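Long-range contacts in pseudoperoxidase (Leishmania major, PDB 5VIA), which binds heme b through cysteine and histidine axial ligands to its iron and belongs to the peroxidase family, though it is named a pseudoperoxidase: residues E17-A21 and L91-A95; E166-G170 and Y208-V212. All coordinates share one frame; numbering follows the deposited sequence.

Contact 1 (E17-A21 and L91-A95); sequences EDVVA and LAAIA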
ATOM      1  N   GLU A  17      13.120   9.139  13.831  1.00 49.62           N
ATOM      2  CA  GLU A  17      12.806  10.333  13.048  1.00 49.95           C
ATOM      3  C   GLU A  17      13.927  10.687  12.079  1.00 51.16           C
ATOM      4  O   GLU A  17      13.682  11.317  11.044  1.00 51.74           O
ATOM      5  CB  GLU A  17      12.522  11.536  13.951  1.00 54.66           C
ATOM      6  CG  GLU A  17      11.876  11.198  15.274  1.00 58.42           C
ATOM      7  CD  GLU A  17      12.898  10.826  16.326  1.00 62.96           C
ATOM      8  OE1 GLU A  17      13.984  11.451  16.353  1.00 65.42           O
ATOM      9  OE2 GLU A  17      12.617   9.900  17.116  1.00 63.21           O
ATOM     10  N   ASP A  18      15.156  10.300  12.423  1.00 46.82           N
ATOM     11  CA  ASP A  18      16.303  10.515  11.541  1.00 48.03           C
ATOM     12  C   ASP A  18      16.155   9.678  10.276  1.00 46.21           C
ATOM     13  O   ASP A  18      16.415  10.162   9.173  1.00 47.19           O
ATOM     14  CB  ASP A  18      17.614  10.157  12.247  1.00 51.78           C
ATOM     15  CG  ASP A  18      18.034  11.197  13.268  1.00 55.14           C
ATOM     16  OD1 ASP A  18      17.454  12.302  13.257  1.00 55.34           O
ATOM     17  OD2 ASP A  18      18.953  10.912  14.070  1.00 57.69           O
ATOM     18  N   VAL A  19      15.734   8.425  10.442  1.00 38.67           N
ATOM     19  CA  VAL A  19      15.540   7.536   9.303  1.00 37.65           C
ATOM     20  C   VAL A  19      14.405   8.078   8.438  1.00 36.69           C
ATOM     21  O   VAL A  19      14.536   8.179   7.212  1.00 35.88           O
ATOM     22  CB  VAL A  19      15.224   6.087   9.742  1.00 38.13           C
ATOM     23  CG1 VAL A  19      15.173   5.164   8.525  1.00 36.40           C
ATOM     24  CG2 VAL A  19      16.270   5.598  10.733  1.00 37.83           C
ATOM     25  N   VAL A  20      13.305   8.451   9.086  1.00 38.78           N
ATOM     26  CA  VAL A  20      12.192   9.090   8.391  1.00 38.31           C
ATOM     27  C   VAL A  20      12.630  10.355   7.636  1.00 38.19           C
ATOM     28  O   VAL A  20      12.231  10.576   6.493  1.00 38.55           O
ATOM     29  CB  VAL A  20      11.033   9.406   9.368  1.00 39.13           C
ATOM     30  CG1 VAL A  20      10.028  10.361   8.729  1.00 37.07           C
ATOM     31  CG2 VAL A  20      10.349   8.103   9.825  1.00 37.53           C
ATOM     32  N   ALA A  21      13.473  11.176   8.255  1.00 38.95           N
ATOM     33  CA  ALA A  21      13.898  12.414   7.616  1.00 39.29           C
ATOM     34  C   ALA A  21      14.795  12.135   6.410  1.00 42.09           C
ATOM     35  O   ALA A  21      14.701  12.818   5.390  1.00 43.38           O
ATOM     36  CB  ALA A  21      14.601  13.303   8.608  1.00 43.04           C
ATOM     37  N   LEU A  91      10.001   2.211   8.184  1.00 33.10           N
ATOM     38  CA  LEU A  91      10.175   3.651   8.419  1.00 33.26           C
ATOM     39  C   LEU A  91      10.132   4.463   7.119  1.00 33.14           C
ATOM     40  O   LEU A  91       9.691   5.626   7.105  1.00 32.32           O
ATOM     41  CB  LEU A  91      11.486   3.922   9.165  1.00 34.80           C
ATOM     42  CG  LEU A  91      11.500   3.511  10.636  1.00 33.88           C
ATOM     43  CD1 LEU A  91      12.872   3.673  11.231  1.00 35.14           C
ATOM     44  CD2 LEU A  91      10.498   4.316  11.430  1.00 31.48           C
ATOM     45  N   ALA A  92      10.599   3.851   6.033  1.00 34.18           N
ATOM     46  CA  ALA A  92      10.517   4.464   4.710  1.00 35.11           C
ATOM     47  C   ALA A  92       9.069   4.565   4.238  1.00 33.72           C
ATOM     48  O   ALA A  92       8.698   5.539   3.600  1.00 31.62           O
ATOM     49  CB  ALA A  92      11.364   3.691   3.702  1.00 33.48           C
ATOM     50  N   ALA A  93       8.258   3.551   4.536  1.00 29.66           N
ATOM     51  CA  ALA A  93       6.842   3.600   4.195  1.00 28.19           C
ATOM     52  C   ALA A  93       6.178   4.715   4.987  1.00 29.02           C
ATOM     53  O   ALA A  93       5.397   5.505   4.441  1.00 27.97           O
ATOM     54  CB  ALA A  93       6.160   2.253   4.491  1.00 27.36           C
ATOM     55  N   ILE A  94       6.495   4.777   6.280  1.00 28.79           N
ATOM     56  CA  ILE A  94       5.966   5.824   7.151  1.00 30.23           C
ATOM     57  C   ILE A  94       6.396   7.198   6.640  1.00 29.69           C
ATOM     58  O   ILE A  94       5.620   8.152   6.662  1.00 30.14           O
ATOM     59  CB  ILE A  94       6.416   5.596   8.625  1.00 29.55           C
ATOM     60  CG1 ILE A  94       5.714   4.363   9.215  1.00 29.83           C
ATOM     61  CG2 ILE A  94       6.118   6.804   9.501  1.00 30.47           C
ATOM     62  CD1 ILE A  94       6.295   3.919  10.552  1.00 30.05           C
ATOM     63  N   ALA A  95       7.628   7.297   6.155  1.00 29.57           N
ATOM     64  CA  ALA A  95       8.104   8.548   5.567  1.00 30.78           C
ATOM     65  C   ALA A  95       7.343   8.892   4.284  1.00 29.35           C
ATOM     66  O   ALA A  95       7.144  10.073   3.971  1.00 30.93           O
ATOM     67  CB  ALA A  95       9.595   8.479   5.312  1.00 29.22           C
TER
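Leu91 meets the two valines of the facing helix with its two methyl branches parted between them: CD1 goes to Val19 and CD2 turns to Val20. In both pairs the side chains cross at about a right angle, so branches touch across one another instead of running alongside. CD1 of Leu91 rests on the fork of Val19, 3.7 Å from Val19 CB and almost as near to both of its methyls, while Leu91 CB touches Val19 CG1. With Leu91 CG anti to its carbonyl carbon (chi1 -72°), the branched end is carried over to the valines.

Val20 works with its two methyls in different directions. CG2 of Val20 lies over the backbone of the other helix, 3.7 Å from Leu91 O, and is 4.1 Å from Leu91 CD2; it also reaches Ile94 CG2 more loosely. The other methyl, placed anti to the backbone N (chi1 166°), comes down on Ala95, with Val20 CG1 3.9 Å from Ala95 CB. That alanine methyl also approaches the main chain, at 3.6 Å from Val20 O, and the CA atoms of Val20 and Ala95 are 5.0 Å apart.

The pairing is helix-helix packing within the largely helical peroxidase fold, joining helix 16-29 to helix 85-99. The axes of the two short segments approach to 8.6 Å and cross at -60°; the backbones come closest at the small Ala95, and Leu91 occupies the other end. No hydrogen bond passes between the segments; Leu91 O accepts the helical bond from Ala95 N. Helix 105-109 adds Leu108 against both Val20 and Leu91, and Trp111 lies against Leu91 and Ile94. Ala95 also touches Ala23, Cys24 and Phe27 further along helix 16-29.

Contact 2 (E166-G170 and Y208-V212); sequences ENVSG and YNKEV. With HEM (protoporphyrin IX containing Fe), chain B.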
ATOM      1  N   GLU A 166       3.721   0.553 -16.235  1.00 39.42           N
ATOM      2  CA  GLU A 166       3.643  -0.406 -17.340  1.00 42.23           C
ATOM      3  C   GLU A 166       4.198  -1.790 -16.977  1.00 42.83           C
ATOM      4  O   GLU A 166       3.739  -2.800 -17.508  1.00 43.11           O
ATOM      5  CB  GLU A 166       4.317   0.158 -18.595  1.00 46.09           C
ATOM      6  CG  GLU A 166       3.332   0.474 -19.746  1.00 48.56           C
ATOM      7  CD  GLU A 166       3.764   1.647 -20.594  1.00 53.44           C
ATOM      8  OE1 GLU A 166       4.792   2.270 -20.254  1.00 56.45           O
ATOM      9  OE2 GLU A 166       3.085   1.952 -21.610  1.00 53.74           O
ATOM     10  N   ASN A 167       5.163  -1.843 -16.058  1.00 40.95           N
ATOM     11  CA  ASN A 167       5.738  -3.130 -15.644  1.00 40.17           C
ATOM     12  C   ASN A 167       5.065  -3.761 -14.427  1.00 40.47           C
ATOM     13  O   ASN A 167       5.500  -4.818 -13.949  1.00 39.38           O
ATOM     14  CB  ASN A 167       7.261  -3.027 -15.441  1.00 41.43           C
ATOM     15  CG  ASN A 167       7.651  -2.027 -14.368  1.00 39.79           C
ATOM     16  OD1 ASN A 167       6.821  -1.265 -13.884  1.00 39.50           O
ATOM     17  ND2 ASN A 167       8.932  -2.011 -14.010  1.00 41.70           N
ATOM     18  N   VAL A 168       4.006  -3.114 -13.935  1.00 32.18           N
ATOM     19  CA  VAL A 168       3.227  -3.620 -12.810  1.00 32.35           C
ATOM     20  C   VAL A 168       1.811  -3.987 -13.266  1.00 34.38           C
ATOM     21  O   VAL A 168       1.453  -5.164 -13.323  1.00 33.53           O
ATOM     22  CB  VAL A 168       3.175  -2.585 -11.680  1.00 31.69           C
ATOM     23  CG1 VAL A 168       2.380  -3.120 -10.468  1.00 32.62           C
ATOM     24  CG2 VAL A 168       4.586  -2.189 -11.275  1.00 30.93           C
ATOM     25  N   SER A 169       1.009  -2.982 -13.605  1.00 36.25           N
ATOM     26  CA  SER A 169      -0.350  -3.225 -14.086  1.00 36.43           C
ATOM     27  C   SER A 169      -0.413  -3.401 -15.595  1.00 38.15           C
ATOM     28  O   SER A 169      -1.352  -3.994 -16.117  1.00 38.21           O
ATOM     29  CB  SER A 169      -1.278  -2.086 -13.671  1.00 38.05           C
ATOM     30  OG  SER A 169      -1.309  -1.982 -12.267  1.00 36.84           O
ATOM     31  N   GLY A 170       0.575  -2.860 -16.298  1.00 32.33           N
ATOM     32  CA  GLY A 170       0.614  -2.967 -17.743  1.00 34.32           C
ATOM     33  C   GLY A 170       0.185  -1.697 -18.454  1.00 35.25           C
ATOM     34  O   GLY A 170       0.070  -1.680 -19.687  1.00 37.44           O
ATOM     35  N   TYR A 208       5.846  -2.060 -24.172  1.00 48.63           N
ATOM     36  CA  TYR A 208       6.285  -1.489 -22.906  1.00 46.17           C
ATOM     37  C   TYR A 208       5.789  -2.257 -21.675  1.00 43.35           C
ATOM     38  O   TYR A 208       6.265  -2.007 -20.566  1.00 41.49           O
ATOM     39  CB  TYR A 208       5.865  -0.017 -22.808  1.00 45.59           C
ATOM     40  CG  TYR A 208       6.269   0.794 -24.012  1.00 48.48           C
ATOM     41  CD1 TYR A 208       7.563   1.278 -24.144  1.00 49.88           C
ATOM     42  CD2 TYR A 208       5.362   1.064 -25.024  1.00 50.04           C
ATOM     43  CE1 TYR A 208       7.943   2.013 -25.254  1.00 52.76           C
ATOM     44  CE2 TYR A 208       5.727   1.800 -26.136  1.00 52.89           C
ATOM     45  CZ  TYR A 208       7.022   2.272 -26.249  1.00 54.25           C
ATOM     46  OH  TYR A 208       7.401   3.003 -27.362  1.00 57.33           O
ATOM     47  N   ASN A 209       4.835  -3.176 -21.853  1.00 43.82           N
ATOM     48  CA  ASN A 209       4.298  -3.928 -20.709  1.00 41.38           C
ATOM     49  C   ASN A 209       4.636  -5.427 -20.712  1.00 42.01           C
ATOM     50  O   ASN A 209       3.910  -6.240 -20.119  1.00 40.74           O
ATOM     51  CB  ASN A 209       2.780  -3.703 -20.531  1.00 40.20           C
ATOM     52  CG  ASN A 209       1.953  -4.214 -21.718  1.00 42.32           C
ATOM     53  OD1 ASN A 209       2.427  -5.005 -22.534  1.00 44.44           O
ATOM     54  ND2 ASN A 209       0.696  -3.768 -21.799  1.00 41.94           N
ATOM     55  N   LYS A 210       5.751  -5.778 -21.343  1.00 45.40           N
ATOM     56  CA  LYS A 210       6.165  -7.175 -21.471  1.00 47.97           C
ATOM     57  C   LYS A 210       6.450  -7.860 -20.137  1.00 45.01           C
ATOM     58  O   LYS A 210       6.412  -9.083 -20.072  1.00 47.04           O
ATOM     59  CB  LYS A 210       7.403  -7.290 -22.364  1.00 49.42           C
ATOM     60  CG  LYS A 210       7.182  -6.882 -23.806  1.00 52.83           C
ATOM     61  CD  LYS A 210       8.505  -6.573 -24.496  1.00 56.12           C
ATOM     62  CE  LYS A 210       8.668  -7.369 -25.770  1.00 61.11           C
ATOM     63  NZ  LYS A 210       8.843  -8.820 -25.474  1.00 64.48           N
ATOM     64  N   GLU A 211       6.745  -7.088 -19.089  1.00 52.82           N
ATOM     65  CA  GLU A 211       7.022  -7.663 -17.770  1.00 51.03           C
ATOM     66  C   GLU A 211       5.756  -8.211 -17.117  1.00 51.96           C
ATOM     67  O   GLU A 211       5.821  -8.982 -16.150  1.00 51.58           O
ATOM     68  CB  GLU A 211       7.638  -6.620 -16.834  1.00 51.63           C
ATOM     69  CG  GLU A 211       9.112  -6.313 -17.055  1.00 55.19           C
ATOM     70  CD  GLU A 211       9.724  -5.630 -15.840  1.00 56.71           C
ATOM     71  OE1 GLU A 211       9.330  -5.980 -14.695  1.00 54.94           O
ATOM     72  OE2 GLU A 211      10.592  -4.750 -16.026  1.00 57.01           O
ATOM     73  N   VAL A 212       4.602  -7.793 -17.627  1.00 41.68           N
ATOM     74  CA  VAL A 212       3.324  -8.271 -17.117  1.00 41.41           C
ATOM     75  C   VAL A 212       2.904  -9.455 -17.985  1.00 45.40           C
ATOM     76  O   VAL A 212       2.412  -9.287 -19.102  1.00 46.02           O
ATOM     77  CB  VAL A 212       2.272  -7.145 -17.102  1.00 40.99           C
ATOM     78  CG1 VAL A 212       0.965  -7.618 -16.473  1.00 40.56           C
ATOM     79  CG2 VAL A 212       2.816  -5.949 -16.335  1.00 38.71           C
TER
HETATM   80  CHA HEM B 500      -1.068   0.784  -6.479  1.00 25.64           C
HETATM   81  CHB HEM B 500      -4.567  -2.604  -6.658  1.00 20.37           C
HETATM   82  CHC HEM B 500      -4.092  -3.118  -1.853  1.00 21.94           C
HETATM   83  CHD HEM B 500      -1.154   0.766  -1.611  1.00 23.87           C
HETATM   84  C1A HEM B 500      -1.987  -0.135  -6.921  1.00 23.55           C
HETATM   85  C2A HEM B 500      -2.221  -0.449  -8.313  1.00 21.81           C
HETATM   86  C3A HEM B 500      -3.170  -1.378  -8.376  1.00 19.68           C
HETATM   87  C4A HEM B 500      -3.591  -1.692  -7.013  1.00 19.96           C
HETATM   88  CMA HEM B 500      -3.739  -2.012  -9.659  1.00 26.69           C
HETATM   89  CAA HEM B 500      -1.450   0.159  -9.505  1.00 22.76           C
HETATM   90  CBA HEM B 500      -0.093  -0.571  -9.475  1.00 17.79           C
HETATM   91  CGA HEM B 500       0.848  -0.119 -10.570  1.00 26.20           C
HETATM   92  O1A HEM B 500       0.503  -0.296 -11.765  1.00 27.38           O
HETATM   93  O2A HEM B 500       1.959   0.384 -10.246  1.00 25.36           O
HETATM   94  C1B HEM B 500      -4.747  -3.078  -5.374  1.00 24.43           C
HETATM   95  C2B HEM B 500      -5.672  -4.101  -4.943  1.00 20.83           C
HETATM   96  C3B HEM B 500      -5.540  -4.274  -3.619  1.00 26.03           C
HETATM   97  C4B HEM B 500      -4.541  -3.317  -3.147  1.00 26.16           C
HETATM   98  CMB HEM B 500      -6.612  -4.878  -5.876  1.00 19.27           C
HETATM   99  CAB HEM B 500      -6.371  -5.296  -2.803  1.00 27.17           C
HETATM  100  CBB HEM B 500      -5.914  -5.844  -1.672  1.00 22.93           C
HETATM  101  C1C HEM B 500      -3.273  -2.118  -1.359  1.00 20.65           C
HETATM  102  C2C HEM B 500      -2.928  -1.884   0.050  1.00 20.54           C
HETATM  103  C3C HEM B 500      -2.106  -0.801   0.102  1.00 19.91           C
HETATM  104  C4C HEM B 500      -1.917  -0.328  -1.261  1.00 21.01           C
HETATM  105  CMC HEM B 500      -3.435  -2.770   1.223  1.00 19.51           C
HETATM  106  CAC HEM B 500      -1.393  -0.083   1.271  1.00 21.12           C
HETATM  107  CBC HEM B 500      -1.380  -0.554   2.526  1.00 45.69           C
HETATM  108  C1D HEM B 500      -0.864   1.155  -2.896  1.00 20.90           C
HETATM  109  C2D HEM B 500      -0.045   2.293  -3.260  1.00 20.79           C
HETATM  110  C3D HEM B 500      -0.020   2.302  -4.782  1.00 21.50           C
HETATM  111  C4D HEM B 500      -0.827   1.166  -5.182  1.00 21.37           C
HETATM  112  CMD HEM B 500       0.656   3.288  -2.310  1.00 22.63           C
HETATM  113  CAD HEM B 500       0.737   3.301  -5.696  1.00 19.04           C
HETATM  114  CBD HEM B 500       2.139   2.700  -5.863  1.00 21.88           C
HETATM  115  CGD HEM B 500       3.003   3.541  -6.772  1.00 27.99           C
HETATM  116  O1D HEM B 500       4.111   3.066  -7.162  1.00 26.21           O
HETATM  117  O2D HEM B 500       2.578   4.676  -7.103  1.00 21.51           O
HETATM  118  NA  HEM B 500      -2.847  -0.907  -6.148  1.00 21.47           N
HETATM  119  NB  HEM B 500      -4.082  -2.615  -4.259  1.00 21.70           N
HETATM  120  NC  HEM B 500      -2.635  -1.142  -2.129  1.00 22.92           N
HETATM  121  ND  HEM B 500      -1.319   0.523  -4.051  1.00 21.48           N
HETATM  122 FE   HEM B 500      -2.691  -1.081  -4.183  1.00 28.24          FE
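Val212 presses its CG2 methyl into the bend of residues 166-170, 3.4 Å from Val168 O and 3.5 Å from Glu166 O. Arg64 donates hydrogen bonds to the carbonyls of Asn167 and Val168. Beside this tight part, Asn209 ND2 donates to Gly170 O at 3.0 Å. The bond is nearly straight (167°) and uses a carbonyl lone pair, with the acceptor almost in the amide plane of Asn209. Asn209 CG sits between its backbone N and carbonyl carbon (chi1 63°), which sets the amide facing Gly170 O. Ala204 O takes a further bond from ND2, and Asn209 OD1 accepts from Thr206 N and Arg205 NH1, so both ends of the amide are gripped.

The outer side is looser. Glu166 runs alongside Tyr208, its CD 3.5 Å from Tyr208 CB, with carboxylate and ring planes 22° apart. Glu211 likewise lies beside Asn167, but Asn167 ND2 stays 3.8 Å from Glu211 OE2, and Glu211 and Tyr208 are exposed.

On the heme side of the loop, Ser169 OG makes an unusually short bond, 2.5 Å, to propionate oxygen O1A, and Val168 CG1 packs on the same carboxylate. The type I turn 209-212 thus backs a heme-binding loop between helices 149-155 and 186-194, while the turn itself belongs to the connection from strand 199-200 to strand 219-224.

Overall arrangement
Both segments of contact 1 precede those of contact 2 in the chain. The two contacts share no helix or strand; their centres are 29 Å apart and their nearest atoms about 16 Å. Contact 1 pairs two helices in the N-terminal part of the fold; contact 2 joins two loops, one of which reaches a heme propionate. The Ile94 side chain of contact 1 is about 11 Å from the heme, whereas Ser169 and Val168 of contact 2 meet its propionate. The pair illustrates a division of roles within one chain of the peroxidase family: helix packing remote from the cofactor, and mixed loop contacts beside it.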